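Local coordinates for beta-hexosaminidase Amuc_2018 (Akkermansia muciniphila, PDB 6JEA), which hydrolyses terminal non-reducing N-acetylhexosamine residues from N-glycans, chitobiose and related beta-linked glycans as a glycosyl hydrolase family 20 enzyme, at residues 101-106 and 163-168; 96-101 and 125-130; 350-355 and 398-403. All coordinates share one frame; numbering follows the deposited sequence.

Contact 1 (101-106 and 163-168); sequences RHFIPA and GMYTKQ. With NAG (2-acetamido-2-deoxy-beta-D-glucopyranose), chain B.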
loop_
_atom_site.group_PDB
_atom_site.type_symbol
_atom_site.label_atom_id
_atom_site.label_comp_id
_atom_site.label_asym_id
_atom_site.label_seq_id
_atom_site.Cartn_x
_atom_site.Cartn_y
_atom_site.Cartn_z
ATOM N N ARG A 101 0.201 9.730 -9.631
ATOM C CA ARG A 101 0.733 9.565 -10.980
ATOM C C ARG A 101 -0.394 9.399 -11.994
ATOM O O ARG A 101 -0.374 10.019 -13.064
ATOM C CB ARG A 101 1.693 8.377 -11.025
ATOM C CG ARG A 101 3.151 8.738 -10.751
ATOM C CD ARG A 101 3.337 9.369 -9.381
ATOM N NE ARG A 101 4.736 9.684 -9.104
ATOM C CZ ARG A 101 5.605 8.828 -8.577
ATOM N NH1 ARG A 101 5.223 7.595 -8.267
ATOM N NH2 ARG A 101 6.857 9.203 -8.359
ATOM N N HIS A 102 -1.385 8.571 -11.676
ATOM C CA HIS A 102 -2.574 8.429 -12.508
ATOM C C HIS A 102 -3.787 8.305 -11.602
ATOM O O HIS A 102 -3.871 7.372 -10.796
ATOM C CB HIS A 102 -2.468 7.222 -13.444
ATOM C CG HIS A 102 -1.691 7.498 -14.693
ATOM N ND1 HIS A 102 -0.372 7.130 -14.847
ATOM C CD2 HIS A 102 -2.043 8.123 -15.842
ATOM C CE1 HIS A 102 0.052 7.507 -16.039
ATOM N NE2 HIS A 102 -0.943 8.113 -16.663
ATOM N N PHE A 103 -4.713 9.250 -11.741
ATOM C CA PHE A 103 -5.920 9.286 -10.927
ATOM C C PHE A 103 -6.712 7.992 -11.076
ATOM O O PHE A 103 -6.773 7.398 -12.156
ATOM C CB PHE A 103 -6.772 10.489 -11.338
ATOM C CG PHE A 103 -7.991 10.699 -10.488
ATOM C CD1 PHE A 103 -7.877 11.170 -9.192
ATOM C CD2 PHE A 103 -9.256 10.454 -10.998
ATOM C CE1 PHE A 103 -9.002 11.372 -8.411
ATOM C CE2 PHE A 103 -10.386 10.656 -10.223
ATOM C CZ PHE A 103 -10.258 11.115 -8.928
ATOM N N ILE A 104 -7.308 7.547 -9.974
ATOM C CA ILE A 104 -8.121 6.333 -9.972
ATOM C C ILE A 104 -9.543 6.699 -9.566
ATOM O O ILE A 104 -9.773 7.099 -8.415
ATOM C CB ILE A 104 -7.541 5.268 -9.031
ATOM C CG1 ILE A 104 -6.050 5.058 -9.299
ATOM C CG2 ILE A 104 -8.295 3.958 -9.187
ATOM C CD1 ILE A 104 -5.409 4.035 -8.374
ATOM N N PRO A 105 -10.520 6.586 -10.465
ATOM C CA PRO A 105 -11.907 6.893 -10.099
ATOM C C PRO A 105 -12.382 6.035 -8.934
ATOM O O PRO A 105 -11.846 4.960 -8.656
ATOM C CB PRO A 105 -12.691 6.578 -11.377
ATOM C CG PRO A 105 -11.683 6.689 -12.475
ATOM C CD PRO A 105 -10.386 6.223 -11.886
ATOM N N ALA A 106 -13.418 6.531 -8.250
ATOM C CA ALA A 106 -13.870 5.897 -7.014
ATOM C C ALA A 106 -14.359 4.471 -7.251
ATOM O O ALA A 106 -14.130 3.585 -6.417
ATOM C CB ALA A 106 -14.968 6.744 -6.367
ATOM N N GLY A 163 -7.516 15.028 -12.229
ATOM C CA GLY A 163 -8.392 14.368 -11.283
ATOM C C GLY A 163 -8.073 14.703 -9.841
ATOM O O GLY A 163 -6.904 14.864 -9.476
ATOM N N MET A 164 -9.109 14.821 -9.015
ATOM C CA MET A 164 -8.944 15.073 -7.590
ATOM C C MET A 164 -10.149 14.503 -6.858
ATOM O O MET A 164 -11.288 14.701 -7.290
ATOM C CB MET A 164 -8.799 16.572 -7.300
ATOM C CG MET A 164 -8.849 16.920 -5.818
ATOM S SD MET A 164 -8.589 18.670 -5.461
ATOM C CE MET A 164 -6.804 18.772 -5.551
ATOM N N TYR A 165 -9.898 13.788 -5.766
ATOM C CA TYR A 165 -10.984 13.234 -4.975
ATOM C C TYR A 165 -11.701 14.338 -4.212
ATOM O O TYR A 165 -11.123 15.382 -3.901
ATOM C CB TYR A 165 -10.456 12.182 -3.999
ATOM C CG TYR A 165 -9.745 11.041 -4.684
ATOM C CD1 TYR A 165 -10.459 10.079 -5.382
ATOM C CD2 TYR A 165 -8.362 10.932 -4.645
ATOM C CE1 TYR A 165 -9.817 9.035 -6.018
ATOM C CE2 TYR A 165 -7.709 9.889 -5.278
ATOM C CZ TYR A 165 -8.443 8.945 -5.965
ATOM O OH TYR A 165 -7.805 7.904 -6.604
ATOM N N THR A 166 -12.979 14.114 -3.931
ATOM C CA THR A 166 -13.689 14.987 -3.013
ATOM C C THR A 166 -13.569 14.441 -1.595
ATOM O O THR A 166 -13.254 13.267 -1.378
ATOM C CB THR A 166 -15.166 15.124 -3.390
ATOM O OG1 THR A 166 -15.840 13.879 -3.167
ATOM C CG2 THR A 166 -15.312 15.531 -4.852
ATOM N N LYS A 167 -13.808 15.323 -0.624
ATOM C CA LYS A 167 -13.873 14.881 0.764
ATOM C C LYS A 167 -14.912 13.781 0.926
ATOM O O LYS A 167 -14.680 12.789 1.631
ATOM C CB LYS A 167 -14.194 16.068 1.668
ATOM C CG LYS A 167 -14.011 15.802 3.146
ATOM C CD LYS A 167 -14.045 17.105 3.933
ATOM C CE LYS A 167 -13.689 16.860 5.386
ATOM N NZ LYS A 167 -13.506 18.120 6.150
ATOM N N GLN A 168 -16.053 13.931 0.252
ATOM C CA GLN A 168 -17.117 12.940 0.342
ATOM C C GLN A 168 -16.675 11.605 -0.244
ATOM O O GLN A 168 -16.934 10.548 0.342
ATOM C CB GLN A 168 -18.358 13.465 -0.372
ATOM C CG GLN A 168 -19.656 12.918 0.154
ATOM C CD GLN A 168 -20.851 13.622 -0.439
ATOM O OE1 GLN A 168 -21.561 14.352 0.254
ATOM N NE2 GLN A 168 -21.084 13.412 -1.730
HETATM C C1 NAG B . 10.158 4.239 -5.806
HETATM C C2 NAG B . 9.920 5.743 -5.642
HETATM C C3 NAG B . 8.687 6.185 -6.430
HETATM C C4 NAG B . 8.747 5.690 -7.869
HETATM C C5 NAG B . 9.007 4.190 -7.891
HETATM C C6 NAG B . 9.167 3.633 -9.285
HETATM C C7 NAG B . 10.681 6.759 -3.537
HETATM C C8 NAG B . 10.349 7.009 -2.099
HETATM N N2 NAG B . 9.766 6.082 -4.237
HETATM O O1 NAG B . 11.349 3.887 -5.182
HETATM O O3 NAG B . 8.613 7.606 -6.412
HETATM O O4 NAG B . 7.513 5.953 -8.527
HETATM O O5 NAG B . 10.225 3.911 -7.189
HETATM O O6 NAG B . 9.355 2.225 -9.256
HETATM O O7 NAG B . 11.728 7.151 -4.041
#

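Contact 2 (96-101 and 125-130); sequences MVDPAR and HLHLTD. With NAG (2-acetamido-2-deoxy-beta-D-glucopyranose), chain B.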
loop_
_atom_site.group_PDB
_atom_site.type_symbol
_atom_site.label_atom_id
_atom_site.label_comp_id
_atom_site.label_asym_id
_atom_site.label_seq_id
_atom_site.Cartn_x
_atom_site.Cartn_y
_atom_site.Cartn_z
ATOM N N MET A 96 -0.365 -0.505 -1.935
ATOM C CA MET A 96 -0.320 0.933 -2.165
ATOM C C MET A 96 -0.738 1.238 -3.594
ATOM O O MET A 96 -0.165 0.695 -4.544
ATOM C CB MET A 96 1.077 1.508 -1.908
ATOM C CG MET A 96 1.113 3.033 -1.938
ATOM S SD MET A 96 2.720 3.728 -2.369
ATOM C CE MET A 96 2.715 3.431 -4.137
ATOM N N VAL A 97 -1.729 2.107 -3.740
ATOM C CA VAL A 97 -2.096 2.651 -5.033
ATOM C C VAL A 97 -1.534 4.061 -5.134
ATOM O O VAL A 97 -1.278 4.737 -4.130
ATOM C CB VAL A 97 -3.620 2.645 -5.273
ATOM C CG1 VAL A 97 -4.150 1.228 -5.242
ATOM C CG2 VAL A 97 -4.325 3.521 -4.247
ATOM N N ASP A 98 -1.355 4.514 -6.371
ATOM C CA ASP A 98 -0.653 5.759 -6.678
ATOM C C ASP A 98 -1.545 6.642 -7.543
ATOM O O ASP A 98 -1.312 6.792 -8.749
ATOM C CB ASP A 98 0.674 5.446 -7.373
ATOM C CG ASP A 98 1.513 6.678 -7.630
ATOM O OD1 ASP A 98 1.109 7.787 -7.223
ATOM O OD2 ASP A 98 2.589 6.527 -8.248
ATOM N N PRO A 99 -2.585 7.248 -6.956
ATOM C CA PRO A 99 -3.429 8.165 -7.738
ATOM C C PRO A 99 -2.734 9.465 -8.106
ATOM O O PRO A 99 -3.222 10.175 -8.994
ATOM C CB PRO A 99 -4.629 8.412 -6.817
ATOM C CG PRO A 99 -4.101 8.179 -5.447
ATOM C CD PRO A 99 -3.083 7.080 -5.579
ATOM N N ALA A 100 -1.619 9.800 -7.455
ATOM C CA ALA A 100 -0.873 10.994 -7.838
ATOM C C ALA A 100 -0.356 10.886 -9.267
ATOM O O ALA A 100 -0.461 11.840 -10.049
ATOM C CB ALA A 100 0.283 11.225 -6.864
ATOM N N ARG A 101 0.201 9.730 -9.631
ATOM C CA ARG A 101 0.733 9.565 -10.980
ATOM C C ARG A 101 -0.394 9.399 -11.994
ATOM O O ARG A 101 -0.374 10.019 -13.064
ATOM C CB ARG A 101 1.693 8.377 -11.025
ATOM C CG ARG A 101 3.151 8.738 -10.751
ATOM C CD ARG A 101 3.337 9.369 -9.381
ATOM N NE ARG A 101 4.736 9.684 -9.104
ATOM C CZ ARG A 101 5.605 8.828 -8.577
ATOM N NH1 ARG A 101 5.223 7.595 -8.267
ATOM N NH2 ARG A 101 6.857 9.203 -8.359
ATOM N N HIS A 125 -2.910 1.952 1.022
ATOM C CA HIS A 125 -2.034 3.112 1.119
ATOM C C HIS A 125 -2.239 3.976 -0.121
ATOM O O HIS A 125 -2.031 3.514 -1.246
ATOM C CB HIS A 125 -0.587 2.631 1.258
ATOM C CG HIS A 125 0.444 3.716 1.259
ATOM N ND1 HIS A 125 1.795 3.441 1.227
ATOM C CD2 HIS A 125 0.335 5.065 1.286
ATOM C CE1 HIS A 125 2.473 4.574 1.229
ATOM N NE2 HIS A 125 1.611 5.574 1.265
ATOM N N LEU A 126 -2.654 5.226 0.081
ATOM C CA LEU A 126 -2.938 6.147 -1.018
ATOM C C LEU A 126 -1.773 7.119 -1.173
ATOM O O LEU A 126 -1.581 8.002 -0.330
ATOM C CB LEU A 126 -4.238 6.912 -0.770
ATOM C CG LEU A 126 -5.498 6.144 -0.366
ATOM C CD1 LEU A 126 -6.663 7.112 -0.173
ATOM C CD2 LEU A 126 -5.850 5.085 -1.389
ATOM N N HIS A 127 -1.004 6.969 -2.254
ATOM C CA HIS A 127 0.038 7.930 -2.612
ATOM C C HIS A 127 -0.649 9.099 -3.306
ATOM O O HIS A 127 -0.808 9.124 -4.527
ATOM C CB HIS A 127 1.089 7.277 -3.502
ATOM C CG HIS A 127 2.323 8.104 -3.694
ATOM N ND1 HIS A 127 3.289 8.235 -2.719
ATOM C CD2 HIS A 127 2.750 8.838 -4.749
ATOM C CE1 HIS A 127 4.257 9.015 -3.164
ATOM N NE2 HIS A 127 3.955 9.394 -4.394
ATOM N N LEU A 128 -1.066 10.084 -2.508
ATOM C CA LEU A 128 -1.992 11.105 -2.992
ATOM C C LEU A 128 -1.305 12.247 -3.735
ATOM O O LEU A 128 -1.945 12.910 -4.559
ATOM C CB LEU A 128 -2.790 11.672 -1.818
ATOM C CG LEU A 128 -3.753 10.698 -1.140
ATOM C CD1 LEU A 128 -4.217 11.244 0.206
ATOM C CD2 LEU A 128 -4.933 10.426 -2.057
ATOM N N THR A 129 -0.033 12.515 -3.448
ATOM C CA THR A 129 0.650 13.693 -3.967
ATOM C C THR A 129 2.036 13.311 -4.468
ATOM O O THR A 129 2.705 12.459 -3.878
ATOM C CB THR A 129 0.788 14.787 -2.893
ATOM O OG1 THR A 129 1.746 14.372 -1.911
ATOM C CG2 THR A 129 -0.546 15.055 -2.202
ATOM N N ASP A 130 2.462 13.952 -5.546
ATOM C CA ASP A 130 3.810 13.792 -6.089
ATOM C C ASP A 130 4.026 14.911 -7.101
ATOM O O ASP A 130 3.223 15.849 -7.188
ATOM C CB ASP A 130 4.010 12.403 -6.701
ATOM C CG ASP A 130 5.433 11.895 -6.540
ATOM O OD1 ASP A 130 6.378 12.622 -6.914
ATOM O OD2 ASP A 130 5.609 10.773 -6.022
HETATM C C1 NAG B . 10.158 4.239 -5.806
HETATM C C2 NAG B . 9.920 5.743 -5.642
HETATM C C3 NAG B . 8.687 6.185 -6.430
HETATM C C4 NAG B . 8.747 5.690 -7.869
HETATM C C5 NAG B . 9.007 4.190 -7.891
HETATM C C6 NAG B . 9.167 3.633 -9.285
HETATM C C7 NAG B . 10.681 6.759 -3.537
HETATM C C8 NAG B . 10.349 7.009 -2.099
HETATM N N2 NAG B . 9.766 6.082 -4.237
HETATM O O1 NAG B . 11.349 3.887 -5.182
HETATM O O3 NAG B . 8.613 7.606 -6.412
HETATM O O4 NAG B . 7.513 5.953 -8.527
HETATM O O5 NAG B . 10.225 3.911 -7.189
HETATM O O6 NAG B . 9.355 2.225 -9.256
HETATM O O7 NAG B . 11.728 7.151 -4.041
HETATM O O HOH W 1 8.257 11.736 -9.187
#

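Contact 3 (350-355 and 398-403); sequences YCYLDF and PVWAER. With NAG (2-acetamido-2-deoxy-beta-D-glucopyranose), chain B.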
loop_
_atom_site.group_PDB
_atom_site.type_symbol
_atom_site.label_atom_id
_atom_site.label_comp_id
_atom_site.label_asym_id
_atom_site.label_seq_id
_atom_site.Cartn_x
_atom_site.Cartn_y
_atom_site.Cartn_z
ATOM N N TYR A 350 11.127 -7.569 -4.154
ATOM C CA TYR A 350 10.002 -8.492 -4.112
ATOM C C TYR A 350 8.637 -7.826 -4.187
ATOM O O TYR A 350 7.673 -8.490 -4.584
ATOM C CB TYR A 350 10.039 -9.330 -2.823
ATOM C CG TYR A 350 11.312 -10.111 -2.600
ATOM C CD1 TYR A 350 12.394 -9.539 -1.938
ATOM C CD2 TYR A 350 11.428 -11.426 -3.032
ATOM C CE1 TYR A 350 13.557 -10.250 -1.725
ATOM C CE2 TYR A 350 12.590 -12.146 -2.822
ATOM C CZ TYR A 350 13.650 -11.553 -2.167
ATOM O OH TYR A 350 14.809 -12.265 -1.957
ATOM N N CYS A 351 8.518 -6.547 -3.818
ATOM C CA CYS A 351 7.218 -5.955 -3.544
ATOM C C CYS A 351 6.795 -4.849 -4.504
ATOM O O CYS A 351 5.635 -4.427 -4.442
ATOM C CB CYS A 351 7.183 -5.400 -2.112
ATOM S SG CYS A 351 7.567 -6.615 -0.823
ATOM N N TYR A 352 7.676 -4.363 -5.376
ATOM C CA TYR A 352 7.291 -3.323 -6.329
ATOM C C TYR A 352 6.536 -3.965 -7.486
ATOM O O TYR A 352 7.136 -4.632 -8.334
ATOM C CB TYR A 352 8.509 -2.557 -6.837
ATOM C CG TYR A 352 8.959 -1.428 -5.934
ATOM C CD1 TYR A 352 8.665 -1.434 -4.576
ATOM C CD2 TYR A 352 9.665 -0.349 -6.445
ATOM C CE1 TYR A 352 9.078 -0.408 -3.751
ATOM C CE2 TYR A 352 10.081 0.683 -5.628
ATOM C CZ TYR A 352 9.785 0.648 -4.283
ATOM O OH TYR A 352 10.197 1.678 -3.469
ATOM N N LEU A 353 5.225 -3.753 -7.532
ATOM C CA LEU A 353 4.379 -4.379 -8.537
ATOM C C LEU A 353 4.222 -3.537 -9.795
ATOM O O LEU A 353 3.453 -3.918 -10.683
ATOM C CB LEU A 353 3.003 -4.696 -7.944
ATOM C CG LEU A 353 3.038 -5.650 -6.747
ATOM C CD1 LEU A 353 1.644 -6.166 -6.414
ATOM C CD2 LEU A 353 3.999 -6.806 -7.000
ATOM N N ASP A 354 4.926 -2.407 -9.898
ATOM C CA ASP A 354 4.985 -1.697 -11.169
ATOM C C ASP A 354 5.959 -2.345 -12.143
ATOM O O ASP A 354 5.854 -2.112 -13.352
ATOM C CB ASP A 354 5.364 -0.228 -10.955
ATOM C CG ASP A 354 6.640 -0.056 -10.144
ATOM O OD1 ASP A 354 6.864 -0.840 -9.194
ATOM O OD2 ASP A 354 7.417 0.877 -10.455
ATOM N N PHE A 355 6.886 -3.159 -11.648
ATOM C CA PHE A 355 7.841 -3.821 -12.520
ATOM C C PHE A 355 7.142 -4.908 -13.333
ATOM O O PHE A 355 6.164 -5.507 -12.875
ATOM C CB PHE A 355 8.980 -4.435 -11.707
ATOM C CG PHE A 355 9.793 -3.433 -10.928
ATOM C CD1 PHE A 355 9.673 -2.071 -11.169
ATOM C CD2 PHE A 355 10.684 -3.857 -9.956
ATOM C CE1 PHE A 355 10.418 -1.153 -10.448
ATOM C CE2 PHE A 355 11.435 -2.944 -9.235
ATOM C CZ PHE A 355 11.300 -1.588 -9.482
ATOM N N PRO A 398 3.818 -1.789 -3.114
ATOM C CA PRO A 398 3.429 -0.581 -3.852
ATOM C C PRO A 398 3.240 -0.843 -5.338
ATOM O O PRO A 398 4.036 -1.525 -5.986
ATOM C CB PRO A 398 4.617 0.367 -3.625
ATOM C CG PRO A 398 5.513 -0.318 -2.613
ATOM C CD PRO A 398 5.242 -1.771 -2.753
ATOM N N VAL A 399 2.165 -0.280 -5.885
ATOM C CA VAL A 399 1.911 -0.365 -7.319
ATOM C C VAL A 399 2.064 1.021 -7.933
ATOM O O VAL A 399 1.068 1.678 -8.259
ATOM C CB VAL A 399 0.518 -0.951 -7.613
ATOM C CG1 VAL A 399 0.436 -1.414 -9.058
ATOM C CG2 VAL A 399 0.211 -2.099 -6.666
ATOM N N TRP A 400 3.312 1.470 -8.089
ATOM C CA TRP A 400 3.581 2.788 -8.652
ATOM C C TRP A 400 2.985 2.907 -10.050
ATOM O O TRP A 400 3.048 1.972 -10.853
ATOM C CB TRP A 400 5.086 3.042 -8.696
ATOM C CG TRP A 400 5.747 2.853 -7.374
ATOM C CD1 TRP A 400 6.481 1.777 -6.970
ATOM C CD2 TRP A 400 5.726 3.763 -6.267
ATOM N NE1 TRP A 400 6.925 1.962 -5.685
ATOM C CE2 TRP A 400 6.476 3.174 -5.230
ATOM C CE3 TRP A 400 5.152 5.020 -6.055
ATOM C CZ2 TRP A 400 6.666 3.799 -3.998
ATOM C CZ3 TRP A 400 5.342 5.639 -4.830
ATOM C CH2 TRP A 400 6.091 5.027 -3.817
ATOM N N ALA A 401 2.407 4.070 -10.345
ATOM C CA ALA A 401 1.532 4.211 -11.501
ATOM C C ALA A 401 2.017 5.267 -12.489
ATOM O O ALA A 401 1.206 5.942 -13.127
ATOM C CB ALA A 401 0.106 4.519 -11.049
ATOM N N GLU A 402 3.335 5.422 -12.640
ATOM C CA GLU A 402 3.843 6.259 -13.724
ATOM C C GLU A 402 3.375 5.739 -15.077
ATOM O O GLU A 402 3.010 6.522 -15.962
ATOM C CB GLU A 402 5.372 6.323 -13.689
ATOM C CG GLU A 402 5.958 7.133 -12.546
ATOM C CD GLU A 402 6.411 6.269 -11.383
ATOM O OE1 GLU A 402 5.692 5.308 -11.028
ATOM O OE2 GLU A 402 7.494 6.552 -10.827
ATOM N N ARG A 403 3.367 4.413 -15.250
ATOM C CA ARG A 403 3.028 3.772 -16.516
ATOM C C ARG A 403 1.795 2.878 -16.391
ATOM O O ARG A 403 1.678 1.872 -17.094
ATOM C CB ARG A 403 4.216 2.967 -17.038
ATOM C CG ARG A 403 5.486 3.781 -17.242
ATOM C CD ARG A 403 5.394 4.669 -18.473
ATOM N NE ARG A 403 6.657 5.350 -18.739
ATOM C CZ ARG A 403 6.896 6.096 -19.813
ATOM N NH1 ARG A 403 5.958 6.262 -20.736
ATOM N NH2 ARG A 403 8.079 6.676 -19.965
HETATM C C1 NAG B . 10.158 4.239 -5.806
HETATM C C2 NAG B . 9.920 5.743 -5.642
HETATM C C3 NAG B . 8.687 6.185 -6.430
HETATM C C4 NAG B . 8.747 5.690 -7.869
HETATM C C5 NAG B . 9.007 4.190 -7.891
HETATM C C6 NAG B . 9.167 3.633 -9.285
HETATM C C7 NAG B . 10.681 6.759 -3.537
HETATM C C8 NAG B . 10.349 7.009 -2.099
HETATM N N2 NAG B . 9.766 6.082 -4.237
HETATM O O1 NAG B . 11.349 3.887 -5.182
HETATM O O3 NAG B . 8.613 7.606 -6.412
HETATM O O4 NAG B . 7.513 5.953 -8.527
HETATM O O5 NAG B . 10.225 3.911 -7.189
HETATM O O6 NAG B . 9.355 2.225 -9.256
HETATM O O7 NAG B . 11.728 7.151 -4.041
HETATM O O HOH W 2 6.740 2.983 -11.964
#

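Contact 1 (101-106 and 163-168)
Phe103 and Ile104 of the loop 101-106 meet Gly163 and Tyr165. Arg101 makes no contact with 163-168; its guanidinium binds NAG. Its NH1 donates to O4 of NAG at 2.8 Å, and its NH2 to O3 of NAG at 3.1 Å. Phe103 gives the largest share of the contact, with Tyr165 next. CG of Phe103 stands anti to the backbone N (chi1 -175°), which lays the ring against the backbone of 163-164. CA of Gly163 sits over the ring face in a CH-pi contact, 3.9 Å from the centroid. A CB on Gly163 would probably clash with CG of Phe103, and the backbone angles themselves also suit glycine. The Phe103 and Tyr165 side chains run past each other in opposite directions; CE1 of Phe103 lies over the centre of the Tyr165 ring, and the oblique planes are 38° apart. OH of Tyr165 donates to O of Ile104 at 2.8 Å, in the carbonyl plane and on a lone pair. Together these contacts join the loop between strand 92-97 and helix 106-118 to the residues leading into helix 167-179. Leu109 of helix 106-118 touches both Ile104 and Tyr165, and Leu170 of helix 167-179 also packs on Tyr165.

Contact 2 (96-101 and 125-130)
This contact belongs to the substrate pocket of the TIM-barrel catalytic domain, where parallel strands 92-97 and 123-130 form a beta-alpha-beta unit with helix 106-118. Met96 pairs with His125 and Val97 with Leu126. N of Val97 donates to O of His125, and N of His127 donates to O of Val97 at 2.9 Å. Past the strand, one more backbone bond, from N of Ala100 to O of His127, holds the loop.

Side chains of Met96 and His125 run alongside each other. CG of Met96 lies over the imidazole face, 3.5 Å from the centroid, and SD follows over the same ring. ND1 of His125 is hydrogen-bonded to NE2 of His396. On the opposite face of the sheet, CG2 of Val97 touches CD2 of Leu126.

At the pocket end, Arg101 is met at its edge by Asp98 and the sugar and over one face by Asp130. Its chain bends at chi2 (60°). NH1 then meets OD2 of Asp98 in the guanidinium plane at 2.8 Å, a hydrogen-bonded salt bridge on the syn side of the carboxylate. Asp130, a charge-relay residue, stacks over one guanidinium face, the planes 18° apart. Its OD2 is 3.1 Å from NH2 of Arg101, a salt bridge of charges alone because no N-H points at it. The in-plane bond to Asp98 is likely to fix the rotation of the guanidinium. A water joins NH2 of Arg101 to OD1 of Asp130, which also accepts from ND1 of His193. On the other carboxylate oxygen, OD2 of Asp130 takes a nearly straight bond from NE2 of His127, 2.7 Å long at 170°.

Contact 3 (350-355 and 398-403)
Tyr352 and Trp400 meet because both rings swing to the side of their own backbone N, with CG anti to the carbonyl carbon (chi1 -84° and -54°). They form one wall of the sugar pocket at the mouth of the TIM barrel, beyond strand 392-399. NE1 of Trp400 comes over the centre of the Tyr352 ring, 3.4 Å from CE2 of Tyr352, in an edge-to-face pair with planes 64° apart. The indole offers one face to NAG, with C5 of the sugar 3.6 Å from CG of Trp400. CB of Pro398 covers the opposite face. With an alanine at Trp400, the sugar would probably lose the flat surface against C3 and C5, and the Tyr352 ring its edge-on partner.

Behind the rings, N of Leu353 donates to O of Pro398 at 3.0 Å, which ties the two backbones together. Asp354 lies alongside Trp400, and OD1 of Asp354 is at the indole edge, 3.5 Å from CD1 of Trp400. This OD1 is buried without a polar partner. OD2 accepts from O6 of NAG at 2.6 Å. One water donates to both OD2 of Asp354 and OE1 of Glu402; its two bonds would probably ease the closeness of like charges. O4 of NAG donates to OE2 of Glu402, but the modelled bond is very short and its length doubtful. At the other end of the sugar, OH of Tyr352 is hydrogen-bonded to O1 of NAG at 3.0 Å.

All three contacts lie in the glycosyl hydrolase family 20 catalytic domain, and each touches the same NAG. Contacts 1 and 2 share Arg101, and their segments alternate along the chain; their centres are about 10 Å apart. Contact 3 follows both in sequence. Its centre is about 11 Å from that of contact 2 and about 19 Å from that of contact 1. Strands 92-97 and 392-399 are neighbours in the barrel sheet, so contacts 2 and 3 adjoin where the parallel sheet closes. His102 of contact 1 also approaches the backbone of Ala401 in contact 3. Residues distant in sequence are thus gathered around one sugar.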